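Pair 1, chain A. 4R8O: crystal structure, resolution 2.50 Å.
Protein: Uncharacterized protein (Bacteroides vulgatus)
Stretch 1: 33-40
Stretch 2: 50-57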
# COMPACT_ATOMS: atom_id res chain seq x y z
N THR A 33 -3.67 17.37 5.63
CA THR A 33 -3.04 16.63 6.70
C THR A 33 -2.91 15.19 6.24
O THR A 33 -3.85 14.58 5.73
CB THR A 33 -3.78 16.82 8.02
OG1 THR A 33 -3.25 15.92 9.00
CG2 THR A 33 -5.29 16.62 7.88
N ASN A 34 -1.70 14.67 6.39
CA ASN A 34 -1.38 13.33 5.94
C ASN A 34 -2.27 12.28 6.56
O ASN A 34 -2.54 12.34 7.76
CB ASN A 34 0.07 12.99 6.31
CG ASN A 34 1.08 13.64 5.41
OD1 ASN A 34 0.73 14.13 4.34
ND2 ASN A 34 2.35 13.64 5.82
N TYR A 35 -2.66 11.28 5.76
CA TYR A 35 -3.52 10.21 6.26
C TYR A 35 -3.05 8.78 5.97
O TYR A 35 -2.93 7.96 6.89
CB TYR A 35 -4.89 10.40 5.69
CG TYR A 35 -5.87 9.42 6.19
CD1 TYR A 35 -6.02 9.18 7.57
CD2 TYR A 35 -6.68 8.72 5.31
CE1 TYR A 35 -6.94 8.27 8.04
CE2 TYR A 35 -7.63 7.83 5.78
CZ TYR A 35 -7.76 7.61 7.14
OH TYR A 35 -8.68 6.71 7.60
N MSE A 36 -2.82 8.51 4.70
CA MSE A 36 -2.33 7.21 4.27
C MSE A 36 -1.40 7.35 3.08
O MSE A 36 -1.54 8.27 2.31
CB MSE A 36 -3.62 6.42 4.05
CG MSE A 36 -3.39 5.12 3.33
SE MSE A 36 -4.66 3.68 3.78
CE MSE A 36 -3.62 2.70 2.52
N LYS A 37 -0.47 6.41 2.91
CA LYS A 37 0.49 6.44 1.78
C LYS A 37 0.61 5.05 1.24
O LYS A 37 0.84 4.11 2.00
CB LYS A 37 1.84 6.92 2.27
CG LYS A 37 2.85 7.27 1.17
CD LYS A 37 4.15 7.68 1.80
CE LYS A 37 5.23 7.93 0.77
NZ LYS A 37 6.58 7.71 1.34
N HIS A 38 0.43 4.91 -0.06
CA HIS A 38 0.55 3.60 -0.70
C HIS A 38 1.85 3.59 -1.47
O HIS A 38 2.06 4.45 -2.31
CB HIS A 38 -0.55 3.40 -1.70
CG HIS A 38 -1.86 2.98 -1.14
ND1 HIS A 38 -2.09 1.68 -0.73
CD2 HIS A 38 -3.04 3.63 -1.02
CE1 HIS A 38 -3.36 1.57 -0.37
NE2 HIS A 38 -3.96 2.74 -0.54
N ASN A 39 2.71 2.63 -1.22
CA ASN A 39 3.97 2.50 -1.97
C ASN A 39 3.84 1.24 -2.80
O ASN A 39 3.60 0.18 -2.25
CB ASN A 39 5.11 2.42 -0.99
CG ASN A 39 5.16 3.65 -0.07
OD1 ASN A 39 5.16 4.80 -0.55
ND2 ASN A 39 5.18 3.43 1.25
N TYR A 40 3.97 1.37 -4.12
CA TYR A 40 3.77 0.29 -5.08
C TYR A 40 5.08 -0.19 -5.73
O TYR A 40 5.94 0.63 -5.97
CB TYR A 40 2.90 0.82 -6.22
CG TYR A 40 1.61 1.38 -5.78
CD1 TYR A 40 0.60 0.55 -5.34
CD2 TYR A 40 1.37 2.75 -5.82
CE1 TYR A 40 -0.62 1.07 -4.94
CE2 TYR A 40 0.16 3.29 -5.42
CZ TYR A 40 -0.84 2.44 -4.98
OH TYR A 40 -2.04 2.96 -4.55
N GLU A 50 3.47 -5.21 -5.27
CA GLU A 50 3.17 -4.86 -3.88
C GLU A 50 2.27 -3.66 -3.85
O GLU A 50 2.07 -2.98 -4.84
CB GLU A 50 4.45 -4.51 -3.14
CG GLU A 50 4.47 -4.75 -1.64
CD GLU A 50 5.90 -4.71 -1.16
OE1 GLU A 50 6.68 -5.64 -1.51
OE2 GLU A 50 6.28 -3.72 -0.51
N ASP A 51 1.72 -3.41 -2.69
CA ASP A 51 0.95 -2.23 -2.41
C ASP A 51 1.03 -2.07 -0.92
O ASP A 51 0.15 -2.52 -0.21
CB ASP A 51 -0.52 -2.42 -2.89
CG ASP A 51 -1.47 -1.30 -2.42
OD1 ASP A 51 -1.04 -0.44 -1.63
OD2 ASP A 51 -2.65 -1.27 -2.87
N GLU A 52 2.09 -1.45 -0.46
CA GLU A 52 2.30 -1.22 0.96
C GLU A 52 1.47 -0.03 1.40
O GLU A 52 1.59 1.05 0.85
CB GLU A 52 3.78 -0.95 1.21
CG GLU A 52 4.15 -0.96 2.66
CD GLU A 52 5.58 -0.53 2.91
OE1 GLU A 52 6.39 -0.48 1.95
OE2 GLU A 52 5.90 -0.24 4.06
N ALA A 53 0.68 -0.23 2.44
CA ALA A 53 -0.30 0.77 2.93
C ALA A 53 0.16 1.28 4.27
O ALA A 53 0.09 0.55 5.25
CB ALA A 53 -1.63 0.09 3.11
N GLN A 54 0.68 2.51 4.30
CA GLN A 54 1.18 3.09 5.54
C GLN A 54 0.20 4.11 6.06
O GLN A 54 -0.48 4.75 5.27
CB GLN A 54 2.53 3.74 5.30
CG GLN A 54 3.61 2.73 5.08
CD GLN A 54 4.97 3.39 4.92
OE1 GLN A 54 5.13 4.28 4.10
NE2 GLN A 54 5.96 2.94 5.69
N LYS A 55 0.16 4.26 7.37
CA LYS A 55 -0.71 5.21 8.03
C LYS A 55 0.11 6.33 8.67
O LYS A 55 1.22 6.12 9.15
CB LYS A 55 -1.57 4.49 9.07
CG LYS A 55 -0.82 3.57 10.06
CD LYS A 55 -1.54 3.38 11.41
CE LYS A 55 -1.75 4.71 12.14
NZ LYS A 55 -1.88 4.57 13.61
N TRP A 56 -0.46 7.53 8.69
CA TRP A 56 0.24 8.66 9.30
C TRP A 56 -0.07 8.67 10.79
O TRP A 56 -1.24 8.70 11.18
CB TRP A 56 -0.20 9.96 8.65
CG TRP A 56 0.52 11.15 9.18
CD1 TRP A 56 -0.00 12.14 9.94
CD2 TRP A 56 1.91 11.44 9.02
NE1 TRP A 56 0.96 13.06 10.26
CE2 TRP A 56 2.15 12.66 9.69
CE3 TRP A 56 2.97 10.81 8.35
CZ2 TRP A 56 3.40 13.26 9.73
CZ3 TRP A 56 4.22 11.41 8.37
CH2 TRP A 56 4.42 12.63 9.07
N ASN A 57 0.98 8.66 11.61
CA ASN A 57 0.81 8.83 13.04
C ASN A 57 1.26 10.23 13.41
O ASN A 57 2.45 10.47 13.64
CB ASN A 57 1.58 7.79 13.82
CG ASN A 57 1.29 7.84 15.31
OD1 ASN A 57 0.28 8.42 15.75
ND2 ASN A 57 2.15 7.22 16.11

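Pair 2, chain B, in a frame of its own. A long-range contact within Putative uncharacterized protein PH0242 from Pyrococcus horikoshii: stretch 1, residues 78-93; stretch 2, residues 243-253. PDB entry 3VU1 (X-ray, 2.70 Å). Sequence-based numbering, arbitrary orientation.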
# COMPACT_ATOMS: atom_id res chain seq x y z
N ASP B 78 1.86 -6.69 -4.72
CA ASP B 78 2.31 -7.58 -3.65
C ASP B 78 3.50 -6.99 -2.87
O ASP B 78 4.64 -7.50 -2.92
CB ASP B 78 2.53 -9.01 -4.15
CG ASP B 78 3.04 -9.95 -3.05
OD1 ASP B 78 2.71 -9.78 -1.87
OD2 ASP B 78 3.80 -10.88 -3.37
N PHE B 79 3.20 -5.95 -2.09
CA PHE B 79 4.24 -5.33 -1.24
C PHE B 79 4.88 -6.28 -0.22
O PHE B 79 6.01 -6.02 0.23
CB PHE B 79 3.70 -4.10 -0.50
CG PHE B 79 3.43 -2.93 -1.38
CD1 PHE B 79 2.21 -2.25 -1.30
CD2 PHE B 79 4.39 -2.48 -2.29
CE1 PHE B 79 1.96 -1.14 -2.10
CE2 PHE B 79 4.14 -1.38 -3.08
CZ PHE B 79 2.93 -0.71 -3.00
N GLU B 80 4.17 -7.35 0.15
CA GLU B 80 4.72 -8.29 1.11
C GLU B 80 6.03 -8.90 0.60
O GLU B 80 6.99 -9.04 1.36
CB GLU B 80 3.71 -9.38 1.50
CG GLU B 80 4.29 -10.49 2.38
CD GLU B 80 4.86 -9.99 3.72
OE1 GLU B 80 5.29 -10.83 4.56
OE2 GLU B 80 4.87 -8.75 3.93
N SER B 81 6.09 -9.24 -0.69
CA SER B 81 7.30 -9.82 -1.24
C SER B 81 8.50 -8.90 -1.07
O SER B 81 9.62 -9.36 -1.04
CB SER B 81 7.11 -10.19 -2.71
OG SER B 81 7.07 -9.02 -3.47
N TRP B 82 8.26 -7.60 -0.93
CA TRP B 82 9.35 -6.66 -0.60
C TRP B 82 9.62 -6.52 0.86
O TRP B 82 10.50 -5.74 1.20
CB TRP B 82 9.12 -5.25 -1.16
CG TRP B 82 8.85 -5.13 -2.65
CD1 TRP B 82 8.99 -6.11 -3.63
CD2 TRP B 82 8.41 -3.93 -3.36
NE1 TRP B 82 8.63 -5.61 -4.86
CE2 TRP B 82 8.28 -4.31 -4.77
CE3 TRP B 82 8.11 -2.63 -2.98
CZ2 TRP B 82 7.89 -3.40 -5.73
CZ3 TRP B 82 7.71 -1.73 -3.97
CH2 TRP B 82 7.60 -2.11 -5.31
N GLU B 83 8.89 -7.24 1.71
CA GLU B 83 8.95 -7.09 3.18
C GLU B 83 8.61 -5.69 3.65
O GLU B 83 9.13 -5.22 4.69
CB GLU B 83 10.32 -7.44 3.73
CG GLU B 83 10.54 -8.90 4.05
CD GLU B 83 12.01 -9.24 4.10
OE1 GLU B 83 12.68 -8.78 5.07
OE2 GLU B 83 12.51 -9.96 3.18
N LEU B 84 7.75 -5.01 2.88
CA LEU B 84 7.37 -3.63 3.14
C LEU B 84 6.66 -3.48 4.49
O LEU B 84 5.69 -4.20 4.77
CB LEU B 84 6.49 -3.07 2.03
CG LEU B 84 6.21 -1.57 2.16
CD1 LEU B 84 7.50 -0.79 1.96
CD2 LEU B 84 5.14 -1.09 1.21
N ASN B 85 7.15 -2.54 5.29
CA ASN B 85 6.63 -2.26 6.61
C ASN B 85 5.83 -0.95 6.65
O ASN B 85 4.74 -0.90 7.21
CB ASN B 85 7.79 -2.24 7.62
CG ASN B 85 8.38 -3.62 7.85
OD1 ASN B 85 9.46 -3.95 7.34
ND2 ASN B 85 7.67 -4.45 8.60
N TYR B 86 6.38 0.10 6.05
CA TYR B 86 5.76 1.41 6.09
C TYR B 86 5.74 2.03 4.71
O TYR B 86 6.65 1.84 3.91
CB TYR B 86 6.48 2.33 7.07
CG TYR B 86 6.46 1.78 8.47
CD1 TYR B 86 7.51 1.02 8.95
CD2 TYR B 86 5.34 1.96 9.30
CE1 TYR B 86 7.48 0.46 10.21
CE2 TYR B 86 5.30 1.43 10.58
CZ TYR B 86 6.37 0.68 11.03
OH TYR B 86 6.35 0.13 12.27
N PHE B 87 4.66 2.73 4.41
CA PHE B 87 4.53 3.39 3.16
C PHE B 87 4.25 4.85 3.48
O PHE B 87 3.27 5.18 4.16
CB PHE B 87 3.39 2.78 2.34
CG PHE B 87 3.44 3.17 0.89
CD1 PHE B 87 3.72 2.22 -0.07
CD2 PHE B 87 3.27 4.49 0.50
CE1 PHE B 87 3.79 2.58 -1.41
CE2 PHE B 87 3.35 4.86 -0.83
CZ PHE B 87 3.61 3.89 -1.79
N ILE B 88 5.10 5.72 2.95
CA ILE B 88 5.01 7.14 3.21
C ILE B 88 4.29 7.87 2.09
O ILE B 88 4.69 7.81 0.91
CB ILE B 88 6.39 7.75 3.42
CG1 ILE B 88 7.05 7.08 4.61
CG2 ILE B 88 6.24 9.23 3.65
CD1 ILE B 88 8.54 7.38 4.75
N ILE B 89 3.23 8.56 2.46
CA ILE B 89 2.42 9.28 1.50
C ILE B 89 2.69 10.75 1.69
O ILE B 89 2.70 11.26 2.82
CB ILE B 89 0.95 8.93 1.65
CG1 ILE B 89 0.74 7.48 1.22
CG2 ILE B 89 0.08 9.90 0.87
CD1 ILE B 89 0.85 7.19 -0.27
N TYR B 90 2.92 11.43 0.58
CA TYR B 90 3.35 12.81 0.60
C TYR B 90 2.35 13.63 -0.20
O TYR B 90 2.28 13.52 -1.42
CB TYR B 90 4.75 12.87 -0.01
CG TYR B 90 5.43 14.22 0.06
CD1 TYR B 90 5.19 15.09 1.12
CD2 TYR B 90 6.33 14.62 -0.94
CE1 TYR B 90 5.80 16.32 1.19
CE2 TYR B 90 6.97 15.85 -0.87
CZ TYR B 90 6.70 16.69 0.19
OH TYR B 90 7.29 17.93 0.28
N LEU B 91 1.58 14.47 0.48
CA LEU B 91 0.57 15.28 -0.22
C LEU B 91 1.08 16.08 -1.40
O LEU B 91 0.35 16.33 -2.36
CB LEU B 91 -0.18 16.17 0.75
CG LEU B 91 -1.37 15.46 1.41
CD1 LEU B 91 -0.93 14.35 2.37
CD2 LEU B 91 -2.20 16.50 2.14
N ASN B 92 2.35 16.46 -1.38
CA ASN B 92 2.91 17.25 -2.47
C ASN B 92 3.16 16.47 -3.74
O ASN B 92 3.43 17.08 -4.79
CB ASN B 92 4.17 17.94 -2.01
CG ASN B 92 3.87 19.01 -0.98
OD1 ASN B 92 2.77 19.58 -1.00
ND2 ASN B 92 4.81 19.27 -0.05
N ASP B 93 3.02 15.15 -3.68
CA ASP B 93 3.16 14.36 -4.91
C ASP B 93 2.08 14.61 -5.96
O ASP B 93 2.21 14.14 -7.10
CB ASP B 93 3.41 12.86 -4.64
CG ASP B 93 4.82 12.60 -4.08
OD1 ASP B 93 5.79 13.28 -4.54
OD2 ASP B 93 4.95 11.71 -3.19
N GLY B 243 2.70 17.90 8.84
CA GLY B 243 2.79 18.69 7.63
C GLY B 243 2.04 17.99 6.51
O GLY B 243 0.84 17.73 6.64
N SER B 244 2.76 17.68 5.44
CA SER B 244 2.19 17.02 4.27
C SER B 244 2.65 15.55 4.16
O SER B 244 2.67 15.01 3.06
CB SER B 244 2.65 17.74 3.03
OG SER B 244 2.16 19.05 2.97
N VAL B 245 3.03 14.94 5.28
CA VAL B 245 3.48 13.57 5.25
C VAL B 245 2.62 12.71 6.17
O VAL B 245 2.45 13.02 7.36
CB VAL B 245 4.96 13.44 5.70
CG1 VAL B 245 5.35 11.98 5.84
CG2 VAL B 245 5.92 14.11 4.73
N ILE B 246 2.08 11.61 5.62
CA ILE B 246 1.42 10.59 6.41
C ILE B 246 2.22 9.29 6.28
O ILE B 246 2.50 8.82 5.17
CB ILE B 246 -0.04 10.37 5.94
CG1 ILE B 246 -0.77 11.73 5.74
CG2 ILE B 246 -0.74 9.43 6.91
CD1 ILE B 246 -2.16 11.73 5.12
N VAL B 247 2.61 8.71 7.42
CA VAL B 247 3.24 7.38 7.45
C VAL B 247 2.19 6.31 7.70
O VAL B 247 1.57 6.29 8.76
CB VAL B 247 4.28 7.31 8.60
CG1 VAL B 247 4.96 5.95 8.68
CG2 VAL B 247 5.30 8.41 8.42
N TYR B 248 2.01 5.41 6.74
CA TYR B 248 1.08 4.28 6.88
C TYR B 248 1.82 3.00 7.16
O TYR B 248 2.80 2.71 6.49
CB TYR B 248 0.32 4.11 5.61
CG TYR B 248 -0.73 5.17 5.38
CD1 TYR B 248 -0.48 6.25 4.53
CD2 TYR B 248 -2.00 5.09 6.00
CE1 TYR B 248 -1.45 7.20 4.29
CE2 TYR B 248 -2.98 6.06 5.80
CZ TYR B 248 -2.70 7.10 4.92
OH TYR B 248 -3.65 8.06 4.68
N GLU B 249 1.38 2.25 8.17
CA GLU B 249 1.89 0.89 8.38
C GLU B 249 1.16 -0.02 7.41
O GLU B 249 -0.07 0.13 7.19
CB GLU B 249 1.65 0.44 9.80
CG GLU B 249 1.84 -1.03 10.05
CD GLU B 249 1.45 -1.43 11.49
OE1 GLU B 249 1.75 -0.68 12.43
OE2 GLU B 249 0.85 -2.52 11.69
N PHE B 250 1.90 -0.93 6.79
CA PHE B 250 1.31 -1.87 5.86
C PHE B 250 1.02 -3.15 6.59
O PHE B 250 1.90 -3.71 7.25
CB PHE B 250 2.24 -2.13 4.69
CG PHE B 250 1.73 -3.14 3.70
CD1 PHE B 250 0.58 -2.89 2.95
CD2 PHE B 250 2.43 -4.34 3.49
CE1 PHE B 250 0.14 -3.82 2.01
CE2 PHE B 250 1.98 -5.27 2.57
CZ PHE B 250 0.85 -5.00 1.82
N ARG B 251 -0.24 -3.59 6.47
CA ARG B 251 -0.66 -4.88 6.97
C ARG B 251 -1.27 -5.60 5.82
O ARG B 251 -2.40 -5.29 5.41
CB ARG B 251 -1.67 -4.71 8.07
CG ARG B 251 -1.10 -4.06 9.31
CD ARG B 251 -2.24 -3.58 10.18
NE ARG B 251 -1.77 -3.14 11.48
CZ ARG B 251 -2.56 -2.65 12.42
NH1 ARG B 251 -3.87 -2.54 12.22
NH2 ARG B 251 -2.04 -2.29 13.58
N PRO B 252 -0.52 -6.54 5.24
CA PRO B 252 -1.02 -7.26 4.05
C PRO B 252 -2.31 -8.05 4.34
O PRO B 252 -3.19 -8.15 3.47
CB PRO B 252 0.14 -8.19 3.66
CG PRO B 252 1.02 -8.28 4.89
CD PRO B 252 0.79 -7.03 5.71
N PHE B 253 -2.45 -8.59 5.55
CA PHE B 253 -3.70 -9.28 5.96
C PHE B 253 -4.38 -8.57 7.13
O PHE B 253 -3.88 -8.55 8.24
CB PHE B 253 -3.43 -10.76 6.27
CG PHE B 253 -2.62 -11.43 5.22
CD1 PHE B 253 -1.28 -11.76 5.45
CD2 PHE B 253 -3.17 -11.67 3.95
CE1 PHE B 253 -0.52 -12.37 4.45
CE2 PHE B 253 -2.41 -12.25 2.95
CZ PHE B 253 -1.08 -12.60 3.20
O HOH W 1 3.89 0.68 13.76

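Two antiparallel strand pairs with one backbone arrangement and different side chains. The central 14 residues superpose with an RMSD of 0.6 Å, and the N-to-C directions of the strands lie 158° apart in pair 1 and 154° in pair 2. The ladders match rung for rung. In pair 1, Lys A37 N donates to Gln A54 O (2.9 Å) and Gln A54 N to Lys A37 O (2.8 Å); at the matching Phe B87 and Tyr B248 of pair 2, Phe B87 N donates to Tyr B248 O (2.8 Å) and Tyr B248 N to Phe B87 O (2.9 Å). Asn A39 with Glu A52 matches Ile B89 with Ile B246, again with two bonds each. One further bond is shared: Trp A56 N to Tyr A35 O (3.1 Å) corresponds to Phe B250 N to Asn B85 O (2.9 Å).

On the face carrying His A38 and Ala A53, pair 1 joins polar and apolar contacts. His A38 ND1 donates to Asp A51 OD1 (2.5 Å), a diagonal hydrogen bond in which the carboxylate lies at the ring edge, where the nitrogen can reach it. Pair 2 has Ile B88 and Val B245 at these positions and fills the diagonal with methyl groups, Ile B88 CG2 to Val B245 CG1 at 3.6 Å. The neighbouring diagonal is apolar in both: the selenomethionine Met A36 places CE 3.3 Å from Ala A53 CB, while Tyr B86 CD2 lies 4.1 Å from Val B247 CG1. The extended Met A36 chain reaches a small alanine; in pair 2 a ring meets a branched valine. Tyr B86 also packs across its own rung, CE2 3.9 Å from Glu B249 CB, and one water bridges Tyr B86 OH and Glu B249 OE1, at 2.9 Å from each. Tyr A40 and Tyr B90 are matched tyrosines with different chi1 rotamers, m and t, so their side-chain centres fall 4.0 Å apart. Even so, each ring approaches the matched partner: Tyr A40 CE1 is 3.6 Å from Asp A51 CG, and Tyr B90 CD1 is 3.8 Å from Val B245 CG2.

On the other face, the diagonal from Asn A39 to Gln A54 is a hydrogen bond, Asn A39 ND2 to Gln A54 OE1 at 3.0 Å. Its counterpart is apolar: Ile B89 CG1 sits 3.7 Å from Tyr B248 CD1. The side-chain centres of Asn A39 and Ile B89 differ by just 0.8 Å, so nearly the same space serves amide pairing in one protein and hydrocarbon packing in the other.

At one end, Trp A56 and Phe B250 both point toward the opposite stretch with chi1 t. Asn A34 CB lies over one face of the indole, 3.6 Å from the centroid of its five-membered ring. The matching Leu B84 makes a looser contact, CB to Phe B250 CD2 at 4.5 Å; the face of Phe B250 is instead covered by Phe B79, whose ring meets it edge-to-face with centroids 5.8 Å apart.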